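Local coordinates for protein diaminopropionate ammonia-lyase (Escherichia coli, PDB 4D9I) that catalyses the pyridoxal-phosphate-dependent alpha,beta-elimination of both L- and D-2,3-diaminopropionate to pyruvate and ammonia, at residues 22-27 against 202-207; 208-213 against 242-247; 86-91 against 195-200; 264-269 against 297-302. All coordinates share one frame; numbering follows the deposited sequence.

Contact 1: 22-27 against 202-207; sequences PLFSQS and IMQGYA
The ring of F24 is met over one face by the thioether end of M203 and, from an oblique direction, by the aliphatic part of Q204. M203 CE stands 3.9 Å from the centroid of the F24 ring and only 19° off its normal, a CH-pi contact, while SD sits obliquely at 4.5 Å from the same centroid. The bend in the methionine chain at chi3 (71°) turns the methyl back over the ring, and nearer the backbone M203 CB closes to 3.5 Å from F24 CE1. Q204 CG lies 3.7 Å from F24 CD1, and the amide plane beyond it stands at 73° to the ring.

The same glutamine chain, extended past CG, carries its amide to the backbone of L23. Q204 NE2 donates to L23 O over 2.9 Å, almost straight, with the acceptor close to the glutamine's amide plane. L23 CD1 also lies 3.6 Å from Q204 NE2, beside the bond. One residue thus supplies both an apolar flank for F24 and a polar tie to a loop carbonyl.

Further packing comes from I301 against F24 and from L297 against M203, both on helix 296-305. S25, at the N-cap position of helix 26-36, follows F24 directly. The pairing of M203 with F24 is a Met-aromatic contact, through which the loop leading into helix 26-36 is seated on helix 197-206 of this fold type II pyridoxal-phosphate enzyme.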
loop_
_atom_site.group_PDB
_atom_site.type_symbol
_atom_site.label_atom_id
_atom_site.label_comp_id
_atom_site.label_asym_id
_atom_site.label_seq_id
_atom_site.Cartn_x
_atom_site.Cartn_y
_atom_site.Cartn_z
ATOM N N PRO B 22 -16.367 -34.178 -16.069
ATOM C CA PRO B 22 -17.545 -34.383 -15.214
ATOM C C PRO B 22 -17.181 -34.487 -13.730
ATOM O O PRO B 22 -18.002 -34.157 -12.886
ATOM C CB PRO B 22 -18.114 -35.719 -15.709
ATOM C CG PRO B 22 -17.631 -35.844 -17.118
ATOM C CD PRO B 22 -16.259 -35.220 -17.109
ATOM N N LEU B 23 -15.967 -34.964 -13.440
ATOM C CA LEU B 23 -15.441 -35.083 -12.072
ATOM C C LEU B 23 -15.246 -33.741 -11.333
ATOM O O LEU B 23 -15.538 -33.643 -10.138
ATOM C CB LEU B 23 -14.130 -35.887 -12.071
ATOM C CG LEU B 23 -13.739 -36.509 -10.718
ATOM C CD1 LEU B 23 -14.917 -37.259 -10.098
ATOM C CD2 LEU B 23 -12.526 -37.427 -10.845
ATOM N N PHE B 24 -14.747 -32.728 -12.044
ATOM C CA PHE B 24 -14.564 -31.380 -11.481
ATOM C C PHE B 24 -15.517 -30.382 -12.145
ATOM O O PHE B 24 -15.091 -29.581 -12.972
ATOM C CB PHE B 24 -13.085 -30.909 -11.585
ATOM C CG PHE B 24 -12.089 -31.892 -11.000
ATOM C CD1 PHE B 24 -12.054 -32.148 -9.623
ATOM C CD2 PHE B 24 -11.219 -32.595 -11.828
ATOM C CE1 PHE B 24 -11.165 -33.071 -9.088
ATOM C CE2 PHE B 24 -10.333 -33.539 -11.302
ATOM C CZ PHE B 24 -10.303 -33.777 -9.923
ATOM N N SER B 25 -16.793 -30.426 -11.758
ATOM C CA SER B 25 -17.852 -29.629 -12.395
ATOM C C SER B 25 -18.774 -28.919 -11.401
ATOM O O SER B 25 -18.531 -28.930 -10.206
ATOM C CB SER B 25 -18.688 -30.516 -13.326
ATOM O OG SER B 25 -19.528 -31.380 -12.580
ATOM N N GLN B 26 -19.845 -28.314 -11.906
ATOM C CA GLN B 26 -20.816 -27.611 -11.060
ATOM C C GLN B 26 -21.438 -28.420 -9.903
ATOM O O GLN B 26 -21.587 -27.901 -8.794
ATOM C CB GLN B 26 -21.929 -27.041 -11.925
ATOM C CG GLN B 26 -21.600 -25.660 -12.455
ATOM C CD GLN B 26 -22.626 -25.166 -13.447
ATOM O OE1 GLN B 26 -22.651 -25.592 -14.604
ATOM N NE2 GLN B 26 -23.464 -24.245 -13.005
ATOM N N SER B 27 -21.812 -29.674 -10.164
ATOM C CA SER B 27 -22.532 -30.463 -9.161
ATOM C C SER B 27 -21.679 -30.839 -7.945
ATOM O O SER B 27 -22.153 -30.734 -6.817
ATOM C CB SER B 27 -23.211 -31.692 -9.786
ATOM O OG SER B 27 -22.323 -32.396 -10.638
ATOM N N ILE B 202 -9.935 -32.820 -2.546
ATOM C CA ILE B 202 -9.345 -31.503 -2.314
ATOM C C ILE B 202 -9.685 -30.536 -3.449
ATOM O O ILE B 202 -10.057 -29.391 -3.204
ATOM C CB ILE B 202 -7.825 -31.589 -2.088
ATOM C CG1 ILE B 202 -7.542 -32.228 -0.726
ATOM C CG2 ILE B 202 -7.188 -30.201 -2.169
ATOM C CD1 ILE B 202 -6.110 -32.695 -0.530
ATOM N N MET B 203 -9.586 -31.017 -4.690
ATOM C CA MET B 203 -9.843 -30.185 -5.859
ATOM C C MET B 203 -11.304 -29.844 -6.020
ATOM O O MET B 203 -11.652 -28.732 -6.424
ATOM C CB MET B 203 -9.341 -30.874 -7.123
ATOM C CG MET B 203 -7.830 -30.848 -7.209
ATOM S SD MET B 203 -7.252 -31.976 -8.477
ATOM C CE MET B 203 -7.781 -31.089 -9.950
ATOM N N GLN B 204 -12.162 -30.802 -5.699
ATOM C CA GLN B 204 -13.587 -30.543 -5.671
ATOM C C GLN B 204 -13.935 -29.518 -4.581
ATOM O O GLN B 204 -14.740 -28.604 -4.811
ATOM C CB GLN B 204 -14.350 -31.846 -5.473
ATOM C CG GLN B 204 -14.205 -32.806 -6.647
ATOM C CD GLN B 204 -14.828 -34.177 -6.401
ATOM O OE1 GLN B 204 -14.895 -34.647 -5.278
ATOM N NE2 GLN B 204 -15.270 -34.824 -7.466
ATOM N N GLY B 205 -13.321 -29.657 -3.406
ATOM C CA GLY B 205 -13.568 -28.733 -2.326
ATOM C C GLY B 205 -13.166 -27.319 -2.722
ATOM O O GLY B 205 -13.879 -26.352 -2.419
ATOM N N TYR B 206 -12.034 -27.195 -3.416
ATOM C CA TYR B 206 -11.528 -25.878 -3.860
ATOM C C TYR B 206 -12.548 -25.134 -4.722
ATOM O O TYR B 206 -12.563 -23.902 -4.767
ATOM C CB TYR B 206 -10.264 -26.031 -4.710
ATOM C CG TYR B 206 -8.993 -26.398 -3.980
ATOM C CD1 TYR B 206 -8.872 -26.251 -2.579
ATOM C CD2 TYR B 206 -7.894 -26.852 -4.695
ATOM C CE1 TYR B 206 -7.685 -26.560 -1.933
ATOM C CE2 TYR B 206 -6.704 -27.161 -4.063
ATOM C CZ TYR B 206 -6.614 -27.033 -2.686
ATOM O OH TYR B 206 -5.430 -27.346 -2.075
ATOM N N ALA B 207 -13.386 -25.894 -5.412
ATOM C CA ALA B 207 -14.328 -25.314 -6.380
ATOM C C ALA B 207 -15.400 -24.421 -5.754
ATOM O O ALA B 207 -16.063 -23.636 -6.473
ATOM C CB ALA B 207 -14.976 -26.414 -7.213
#

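Contact 2: 208-213 against 242-247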
loop_
_atom_site.group_PDB
_atom_site.type_symbol
_atom_site.label_atom_id
_atom_site.label_comp_id
_atom_site.label_asym_id
_atom_site.label_seq_id
_atom_site.Cartn_x
_atom_site.Cartn_y
_atom_site.Cartn_z
ATOM N N THR B 208 -15.613 -24.570 -4.452
ATOM C CA THR B 208 -16.497 -23.674 -3.694
ATOM C C THR B 208 -16.182 -22.204 -3.960
ATOM O O THR B 208 -17.098 -21.407 -4.081
ATOM C CB THR B 208 -16.440 -23.955 -2.166
ATOM O OG1 THR B 208 -17.166 -25.155 -1.887
ATOM C CG2 THR B 208 -17.066 -22.842 -1.347
ATOM N N LEU B 209 -14.896 -21.856 -4.035
ATOM C CA LEU B 209 -14.505 -20.454 -4.261
ATOM C C LEU B 209 -14.944 -20.001 -5.640
ATOM O O LEU B 209 -15.293 -18.839 -5.824
ATOM C CB LEU B 209 -13.005 -20.213 -4.023
ATOM C CG LEU B 209 -11.963 -20.634 -5.069
ATOM C CD1 LEU B 209 -11.736 -19.527 -6.079
ATOM C CD2 LEU B 209 -10.647 -21.024 -4.393
ATOM N N ALA B 210 -14.931 -20.921 -6.606
ATOM C CA ALA B 210 -15.377 -20.597 -7.956
ATOM C C ALA B 210 -16.918 -20.502 -8.008
ATOM O O ALA B 210 -17.470 -19.573 -8.641
ATOM C CB ALA B 210 -14.863 -21.634 -8.951
ATOM N N ASP B 211 -17.605 -21.441 -7.341
ATOM C CA ASP B 211 -19.078 -21.380 -7.228
ATOM C C ASP B 211 -19.530 -20.033 -6.632
ATOM O O ASP B 211 -20.413 -19.360 -7.188
ATOM C CB ASP B 211 -19.638 -22.554 -6.415
ATOM C CG ASP B 211 -21.170 -22.548 -6.353
ATOM O OD1 ASP B 211 -21.785 -23.156 -7.236
ATOM O OD2 ASP B 211 -21.764 -21.925 -5.445
ATOM N N GLU B 212 -18.906 -19.643 -5.522
ATOM C CA GLU B 212 -19.188 -18.347 -4.896
ATOM C C GLU B 212 -18.953 -17.184 -5.846
ATOM O O GLU B 212 -19.794 -16.292 -5.945
ATOM C CB GLU B 212 -18.331 -18.126 -3.648
ATOM C CG GLU B 212 -18.672 -19.003 -2.458
ATOM C CD GLU B 212 -17.678 -18.823 -1.327
ATOM O OE1 GLU B 212 -16.790 -17.924 -1.460
ATOM O OE2 GLU B 212 -17.788 -19.558 -0.302
ATOM N N ALA B 213 -17.808 -17.200 -6.529
ATOM C CA ALA B 213 -17.443 -16.134 -7.466
ATOM C C ALA B 213 -18.433 -16.006 -8.619
ATOM O O ALA B 213 -18.750 -14.893 -9.017
ATOM C CB ALA B 213 -16.011 -16.305 -7.989
ATOM N N GLY B 242 -11.858 -26.269 -13.921
ATOM C CA GLY B 242 -12.824 -27.333 -14.220
ATOM C C GLY B 242 -14.244 -26.845 -13.988
ATOM O O GLY B 242 -15.111 -27.018 -14.851
ATOM N N TYR B 243 -14.465 -26.202 -12.837
ATOM C CA TYR B 243 -15.781 -25.647 -12.497
ATOM C C TYR B 243 -16.180 -24.542 -13.476
ATOM O O TYR B 243 -17.279 -24.573 -14.013
ATOM C CB TYR B 243 -15.830 -25.103 -11.069
ATOM C CG TYR B 243 -17.142 -24.389 -10.734
ATOM C CD1 TYR B 243 -17.319 -23.024 -10.976
ATOM C CD2 TYR B 243 -18.219 -25.094 -10.210
ATOM C CE1 TYR B 243 -18.525 -22.387 -10.689
ATOM C CE2 TYR B 243 -19.418 -24.461 -9.909
ATOM C CZ TYR B 243 -19.564 -23.111 -10.149
ATOM O OH TYR B 243 -20.771 -22.522 -9.838
ATOM N N LEU B 244 -15.286 -23.571 -13.682
ATOM C CA LEU B 244 -15.580 -22.386 -14.495
ATOM C C LEU B 244 -15.922 -22.751 -15.940
ATOM O O LEU B 244 -16.851 -22.195 -16.543
ATOM C CB LEU B 244 -14.391 -21.426 -14.484
ATOM C CG LEU B 244 -14.119 -20.661 -13.185
ATOM C CD1 LEU B 244 -12.868 -19.800 -13.294
ATOM C CD2 LEU B 244 -15.319 -19.814 -12.773
ATOM N N VAL B 245 -15.162 -23.701 -16.467
ATOM C CA VAL B 245 -15.259 -24.112 -17.854
ATOM C C VAL B 245 -16.523 -24.957 -18.025
ATOM O O VAL B 245 -17.114 -24.981 -19.099
ATOM C CB VAL B 245 -13.927 -24.789 -18.254
ATOM C CG1 VAL B 245 -14.087 -26.181 -18.821
ATOM C CG2 VAL B 245 -13.046 -23.854 -19.063
ATOM N N ASP B 246 -16.971 -25.588 -16.938
ATOM C CA ASP B 246 -18.287 -26.228 -16.925
ATOM C C ASP B 246 -19.418 -25.199 -16.988
ATOM O O ASP B 246 -20.415 -25.425 -17.674
ATOM C CB ASP B 246 -18.460 -27.148 -15.703
ATOM C CG ASP B 246 -19.699 -28.032 -15.802
ATOM O OD1 ASP B 246 -19.904 -28.688 -16.847
ATOM O OD2 ASP B 246 -20.472 -28.078 -14.822
ATOM N N VAL B 247 -19.254 -24.088 -16.268
ATOM C CA VAL B 247 -20.206 -22.977 -16.257
ATOM C C VAL B 247 -20.171 -22.187 -17.568
ATOM O O VAL B 247 -21.223 -21.884 -18.132
ATOM C CB VAL B 247 -19.913 -22.001 -15.087
ATOM C CG1 VAL B 247 -20.723 -20.712 -15.207
ATOM C CG2 VAL B 247 -20.177 -22.672 -13.744
#
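A210 and D211 face Y243 in a buried helix-to-helix contact, where helix 208-220 lies beside helix 235-248 with the axes of the short segments 9.4 Å apart and 36° from parallel. The small side chain of A210 lets the tyrosine lie close: CB is 3.5 Å from Y243 CD1, in an oblique approach. L244 closes the other part of the seam with CD2, 4.3 Å from A210 CB. Over one face of the Y243 ring, near its rim, stands the backbone N of D211, 3.6 Å from CE1.

Helix 235-248 is the crossover of a beta-alpha-beta unit that joins the neighbouring parallel strands 226-230 and 254-260. L209 and L244 both pack on strand 370-375 of the same sheet, which places the two helices on a common layer.

With CG of Y243 anti to the backbone N (chi1 174°), the ring reaches across to helix 208-220 and brings its hydroxyl to the aspartate, where OH lies 2.9 Å from D211 OD1 in a weak hydrogen bond. The carboxylate is turned steeply against the ring. Its stronger partner is R33 of helix 26-36, which forms a salt bridge with D211 OD2.

Contact 3: 86-91 against 195-200; sequences AQLLCE and YTKIPT
A salt bridge near the surface, backed by an apolar pair, joins E91 and L88 of helix 81-93 to K197 and I198 in the first turn of helix 197-206. The charged ends come from opposite directions and meet in a short contact, K197 NZ to E91 OE1 at 2.6 Å, with the lysine proton directed to the syn lone pair of that oxygen. The glutamate is extended beyond CG, whereas the lysine chain bends at chi3 (78°), which swings CE and NZ round to the acid; CE lies 3.5 Å from E91 OE1.

Beneath the ion pair, L88 and I198 cross at about a right angle. Both leucine methyls touch the end of the isoleucine: L88 CD1 and CD2 are each 3.8 Å from I198 CD1. L88 CD2 also comes within 4.2 Å of K197 CE, so the lysine's aliphatic part extends the apolar patch toward the salt bridge. Replacing L88 by an alanine is likely to leave the tip of I198 without its partner and open a gap under the ion pair.

Within 195-200, T200 OG1 donates to T196 O over 2.7 Å, and T200 N reaches that carbonyl from the opposite face of its plane, so two donors grip the oxygen at the start of the helix.

W201, one turn along helix 197-206, packs against Q87, L88 and E91. Elsewhere on helix 81-93, A86 and C90 meet L105 of helix 102-106, while P199 and T200 lean on L297 of helix 296-305.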
loop_
_atom_site.group_PDB
_atom_site.type_symbol
_atom_site.label_atom_id
_atom_site.label_comp_id
_atom_site.label_asym_id
_atom_site.label_seq_id
_atom_site.Cartn_x
_atom_site.Cartn_y
_atom_site.Cartn_z
ATOM N N ALA B 86 -12.970 -34.544 6.202
ATOM C CA ALA B 86 -14.334 -34.918 6.556
ATOM C C ALA B 86 -14.783 -36.135 5.741
ATOM O O ALA B 86 -15.406 -37.047 6.283
ATOM C CB ALA B 86 -15.279 -33.736 6.331
ATOM N N GLN B 87 -14.468 -36.151 4.443
ATOM C CA GLN B 87 -14.754 -37.319 3.601
ATOM C C GLN B 87 -14.099 -38.598 4.151
ATOM O O GLN B 87 -14.731 -39.665 4.226
ATOM C CB GLN B 87 -14.304 -37.081 2.154
ATOM C CG GLN B 87 -15.075 -35.996 1.386
ATOM C CD GLN B 87 -16.327 -36.526 0.703
ATOM O OE1 GLN B 87 -16.956 -35.830 -0.101
ATOM N NE2 GLN B 87 -16.687 -37.740 1.007
ATOM N N LEU B 88 -12.831 -38.487 4.542
ATOM C CA LEU B 88 -12.089 -39.628 5.083
ATOM C C LEU B 88 -12.676 -40.105 6.410
ATOM O O LEU B 88 -12.790 -41.321 6.644
ATOM C CB LEU B 88 -10.596 -39.287 5.248
ATOM C CG LEU B 88 -9.684 -39.175 4.008
ATOM C CD1 LEU B 88 -8.423 -38.373 4.343
ATOM C CD2 LEU B 88 -9.313 -40.539 3.435
ATOM N N LEU B 89 -13.057 -39.161 7.274
ATOM C CA LEU B 89 -13.654 -39.518 8.555
ATOM C C LEU B 89 -15.019 -40.196 8.346
ATOM O O LEU B 89 -15.298 -41.254 8.945
ATOM C CB LEU B 89 -13.755 -38.315 9.496
ATOM C CG LEU B 89 -13.880 -38.734 10.966
ATOM C CD1 LEU B 89 -12.597 -39.428 11.431
ATOM C CD2 LEU B 89 -14.243 -37.577 11.890
ATOM N N CYS B 90 -15.841 -39.629 7.465
ATOM C CA CYS B 90 -17.141 -40.229 7.146
ATOM C C CYS B 90 -17.005 -41.643 6.589
ATOM O O CYS B 90 -17.775 -42.545 6.952
ATOM C CB CYS B 90 -17.939 -39.332 6.208
ATOM S SG CYS B 90 -18.576 -37.877 7.077
ATOM N N GLU B 91 -16.011 -41.829 5.724
ATOM C CA GLU B 91 -15.701 -43.142 5.166
ATOM C C GLU B 91 -15.339 -44.166 6.260
ATOM O O GLU B 91 -15.857 -45.283 6.268
ATOM C CB GLU B 91 -14.576 -43.021 4.144
ATOM C CG GLU B 91 -14.619 -44.068 3.041
ATOM C CD GLU B 91 -13.745 -43.669 1.862
ATOM O OE1 GLU B 91 -12.505 -43.651 2.045
ATOM O OE2 GLU B 91 -14.296 -43.360 0.774
ATOM N N TYR B 195 -2.433 -42.938 -5.519
ATOM C CA TYR B 195 -2.931 -41.882 -4.640
ATOM C C TYR B 195 -3.703 -40.835 -5.422
ATOM O O TYR B 195 -3.108 -39.895 -5.947
ATOM C CB TYR B 195 -1.759 -41.212 -3.910
ATOM C CG TYR B 195 -2.148 -40.288 -2.767
ATOM C CD1 TYR B 195 -2.235 -38.902 -2.953
ATOM C CD2 TYR B 195 -2.409 -40.805 -1.493
ATOM C CE1 TYR B 195 -2.581 -38.066 -1.904
ATOM C CE2 TYR B 195 -2.758 -39.983 -0.438
ATOM C CZ TYR B 195 -2.851 -38.613 -0.650
ATOM O OH TYR B 195 -3.194 -37.807 0.394
ATOM N N THR B 196 -5.021 -40.984 -5.522
ATOM C CA THR B 196 -5.822 -39.973 -6.236
ATOM C C THR B 196 -7.163 -39.622 -5.568
ATOM O O THR B 196 -7.781 -38.621 -5.925
ATOM C CB THR B 196 -6.151 -40.381 -7.677
ATOM O OG1 THR B 196 -6.971 -41.541 -7.639
ATOM C CG2 THR B 196 -4.899 -40.624 -8.528
ATOM N N LYS B 197 -7.618 -40.455 -4.631
ATOM C CA LYS B 197 -8.907 -40.234 -3.971
ATOM C C LYS B 197 -8.924 -38.917 -3.179
ATOM O O LYS B 197 -9.822 -38.085 -3.340
ATOM C CB LYS B 197 -9.220 -41.416 -3.068
ATOM C CG LYS B 197 -10.602 -41.403 -2.421
ATOM C CD LYS B 197 -10.791 -42.633 -1.540
ATOM C CE LYS B 197 -10.054 -42.447 -0.212
ATOM N NZ LYS B 197 -10.243 -43.611 0.706
ATOM N N ILE B 198 -7.914 -38.747 -2.333
ATOM C CA ILE B 198 -7.792 -37.567 -1.486
ATOM C C ILE B 198 -7.598 -36.269 -2.304
ATOM O O ILE B 198 -8.375 -35.336 -2.142
ATOM C CB ILE B 198 -6.745 -37.782 -0.351
ATOM C CG1 ILE B 198 -7.298 -38.782 0.674
ATOM C CG2 ILE B 198 -6.367 -36.445 0.318
ATOM C CD1 ILE B 198 -6.250 -39.538 1.477
ATOM N N PRO B 199 -6.602 -36.212 -3.221
ATOM C CA PRO B 199 -6.483 -34.981 -4.047
ATOM C C PRO B 199 -7.709 -34.647 -4.913
ATOM O O PRO B 199 -7.960 -33.491 -5.185
ATOM C CB PRO B 199 -5.284 -35.269 -4.970
ATOM C CG PRO B 199 -4.935 -36.683 -4.780
ATOM C CD PRO B 199 -5.487 -37.144 -3.463
ATOM N N THR B 200 -8.454 -35.654 -5.363
ATOM C CA THR B 200 -9.729 -35.406 -6.016
ATOM C C THR B 200 -10.680 -34.638 -5.082
ATOM O O THR B 200 -11.257 -33.616 -5.485
ATOM C CB THR B 200 -10.366 -36.727 -6.505
ATOM O OG1 THR B 200 -9.503 -37.323 -7.487
ATOM C CG2 THR B 200 -11.734 -36.478 -7.137
#

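Contact 4: 264-269 against 297-302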
loop_
_atom_site.group_PDB
_atom_site.type_symbol
_atom_site.label_atom_id
_atom_site.label_comp_id
_atom_site.label_asym_id
_atom_site.label_seq_id
_atom_site.Cartn_x
_atom_site.Cartn_y
_atom_site.Cartn_z
ATOM N N ASP B 264 8.189 -23.523 -13.083
ATOM C CA ASP B 264 7.083 -23.496 -14.035
ATOM C C ASP B 264 6.821 -24.878 -14.652
ATOM O O ASP B 264 6.958 -25.061 -15.860
ATOM C CB ASP B 264 7.332 -22.434 -15.110
ATOM C CG ASP B 264 8.659 -22.615 -15.827
ATOM O OD1 ASP B 264 9.480 -23.469 -15.418
ATOM O OD2 ASP B 264 8.880 -21.901 -16.820
ATOM N N CYS B 265 6.436 -25.837 -13.809
ATOM C CA CYS B 265 6.211 -27.218 -14.251
ATOM C C CYS B 265 5.041 -27.374 -15.222
ATOM O O CYS B 265 5.117 -28.177 -16.159
ATOM C CB CYS B 265 6.018 -28.148 -13.058
ATOM S SG CYS B 265 4.478 -27.838 -12.158
ATOM N N ILE B 266 3.962 -26.619 -15.003
ATOM C CA ILE B 266 2.832 -26.679 -15.942
ATOM C C ILE B 266 3.228 -26.044 -17.286
ATOM O O ILE B 266 2.943 -26.587 -18.355
ATOM C CB ILE B 266 1.528 -26.101 -15.347
ATOM C CG1 ILE B 266 0.932 -27.086 -14.340
ATOM C CG2 ILE B 266 0.485 -25.871 -16.423
ATOM C CD1 ILE B 266 0.983 -26.608 -12.917
ATOM N N TYR B 267 3.918 -24.909 -17.219
ATOM C CA TYR B 267 4.353 -24.210 -18.414
ATOM C C TYR B 267 5.223 -25.142 -19.255
ATOM O O TYR B 267 4.968 -25.319 -20.438
ATOM C CB TYR B 267 5.126 -22.950 -18.039
ATOM C CG TYR B 267 5.643 -22.148 -19.212
ATOM C CD1 TYR B 267 4.875 -21.118 -19.774
ATOM C CD2 TYR B 267 6.908 -22.390 -19.745
ATOM C CE1 TYR B 267 5.347 -20.366 -20.839
ATOM C CE2 TYR B 267 7.391 -21.649 -20.820
ATOM C CZ TYR B 267 6.608 -20.640 -21.358
ATOM O OH TYR B 267 7.083 -19.903 -22.408
ATOM N N ARG B 268 6.233 -25.736 -18.625
ATOM C CA ARG B 268 7.183 -26.606 -19.317
ATOM C C ARG B 268 6.479 -27.824 -19.902
ATOM O O ARG B 268 6.818 -28.266 -21.000
ATOM C CB ARG B 268 8.321 -27.016 -18.384
ATOM C CG ARG B 268 9.313 -25.899 -18.103
ATOM C CD ARG B 268 10.212 -26.269 -16.940
ATOM N NE ARG B 268 11.387 -25.410 -16.863
ATOM N N SER B 269 5.480 -28.332 -19.183
ATOM C CA SER B 269 4.657 -29.443 -19.669
ATOM C C SER B 269 3.792 -29.013 -20.840
ATOM O O SER B 269 3.564 -29.793 -21.761
ATOM C CB SER B 269 3.766 -29.986 -18.556
ATOM O OG SER B 269 4.565 -30.430 -17.485
ATOM N N LEU B 297 -4.080 -35.047 -11.936
ATOM C CA LEU B 297 -5.507 -34.716 -11.949
ATOM C C LEU B 297 -5.734 -33.299 -12.485
ATOM O O LEU B 297 -6.640 -33.067 -13.292
ATOM C CB LEU B 297 -6.134 -34.882 -10.566
ATOM C CG LEU B 297 -6.171 -36.287 -9.959
ATOM C CD1 LEU B 297 -6.514 -36.203 -8.480
ATOM C CD2 LEU B 297 -7.143 -37.211 -10.679
ATOM N N GLY B 298 -4.883 -32.369 -12.052
ATOM C CA GLY B 298 -4.950 -31.003 -12.503
ATOM C C GLY B 298 -4.450 -30.827 -13.926
ATOM O O GLY B 298 -5.049 -30.092 -14.705
ATOM N N TRP B 299 -3.364 -31.523 -14.259
ATOM C CA TRP B 299 -2.707 -31.371 -15.548
ATOM C C TRP B 299 -3.635 -31.736 -16.675
ATOM O O TRP B 299 -3.626 -31.100 -17.728
ATOM C CB TRP B 299 -1.456 -32.247 -15.611
ATOM C CG TRP B 299 -0.909 -32.362 -17.007
ATOM C CD1 TRP B 299 -0.713 -33.522 -17.752
ATOM C CD2 TRP B 299 -0.504 -31.258 -17.892
ATOM N NE1 TRP B 299 -0.211 -33.221 -18.998
ATOM C CE2 TRP B 299 -0.067 -31.880 -19.149
ATOM C CE3 TRP B 299 -0.459 -29.853 -17.768
ATOM C CZ2 TRP B 299 0.396 -31.130 -20.220
ATOM C CZ3 TRP B 299 0.012 -29.105 -18.867
ATOM C CH2 TRP B 299 0.425 -29.734 -20.063
ATOM N N GLU B 300 -4.448 -32.758 -16.442
ATOM C CA GLU B 300 -5.437 -33.215 -17.410
ATOM C C GLU B 300 -6.385 -32.078 -17.802
ATOM O O GLU B 300 -6.601 -31.828 -18.993
ATOM C CB GLU B 300 -6.207 -34.422 -16.845
ATOM C CG GLU B 300 -7.268 -34.992 -17.776
ATOM C CD GLU B 300 -6.704 -35.767 -18.968
ATOM O OE1 GLU B 300 -5.585 -36.333 -18.872
ATOM O OE2 GLU B 300 -7.401 -35.831 -20.011
ATOM N N ILE B 301 -6.933 -31.394 -16.798
ATOM C CA ILE B 301 -7.846 -30.263 -17.001
ATOM C C ILE B 301 -7.155 -29.119 -17.750
ATOM O O ILE B 301 -7.711 -28.550 -18.699
ATOM C CB ILE B 301 -8.385 -29.719 -15.644
ATOM C CG1 ILE B 301 -9.099 -30.810 -14.813
ATOM C CG2 ILE B 301 -9.218 -28.449 -15.825
ATOM C CD1 ILE B 301 -10.035 -31.722 -15.572
ATOM N N LEU B 302 -5.946 -28.780 -17.309
ATOM C CA LEU B 302 -5.218 -27.638 -17.861
ATOM C C LEU B 302 -4.786 -27.885 -19.311
ATOM O O LEU B 302 -4.953 -27.016 -20.167
ATOM C CB LEU B 302 -4.009 -27.295 -16.993
ATOM C CG LEU B 302 -4.297 -27.032 -15.512
ATOM C CD1 LEU B 302 -3.019 -26.679 -14.758
ATOM C CD2 LEU B 302 -5.333 -25.921 -15.347
#
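One face of the W299 indole is covered by S269, whose CB stands 3.9 Å from the centroid of the six-membered ring and 18° off its normal, a CH-pi contact displaced toward the rim. The outer carbons of the ring also meet backbone: W299 CH2 lies 3.5 Å from S269 C, and I266 O approaches CZ3 obliquely. The indole swings out from helix 296-305 toward helix 265-272 because W299 CG is trans to N (chi1 168°).

I266 lies alongside, its CG2 branch 4.1 Å from W299 CZ3 and 4.0 Å from L302 CD1, so this methyl fills the angle between the indole and the leucine. The short helical segments cross at -51°. Without the indole, as with an alanine at W299, S269 CB would probably lose its aromatic cover and I266 CG2 its CZ3 contact.

S269 OG donates to C265 O over 2.7 Å, while S269 N reaches the same oxygen from the other face of the carbonyl plane; OG is also hydrogen-bonded to V276 N. C265 itself is joined by a disulfide to C291. Between 264-269 and 297-302 cohesion therefore rests on dispersion and CH-pi contacts, the serine turning its carbon, not its oxygen, to the indole.

Overall arrangement
Helix 197-206 serves contacts 1 and 3, whose centres are 13 Å apart; F24 CE1 lies 3.6 Å from T200 O where they touch. Contact 3 is nested inside the chain loop that contact 1 closes. Contacts 1 and 2 are only 8 Å apart between centres and are tied by a probable hydrogen bond, Q26 N to D246 OD2 at 3.0 Å. L297 links contact 4 to contacts 1 and 3, its CB 3.7 Å from M203 SD, and I301 CG2 meets G242 N of contact 2 at 3.9 Å. All four lie away from K77, the lysine that carries the cofactor, and D120, the probable proton acceptor for the L-isomer, although the I266 side chain is about 8 Å from a bound Tris molecule.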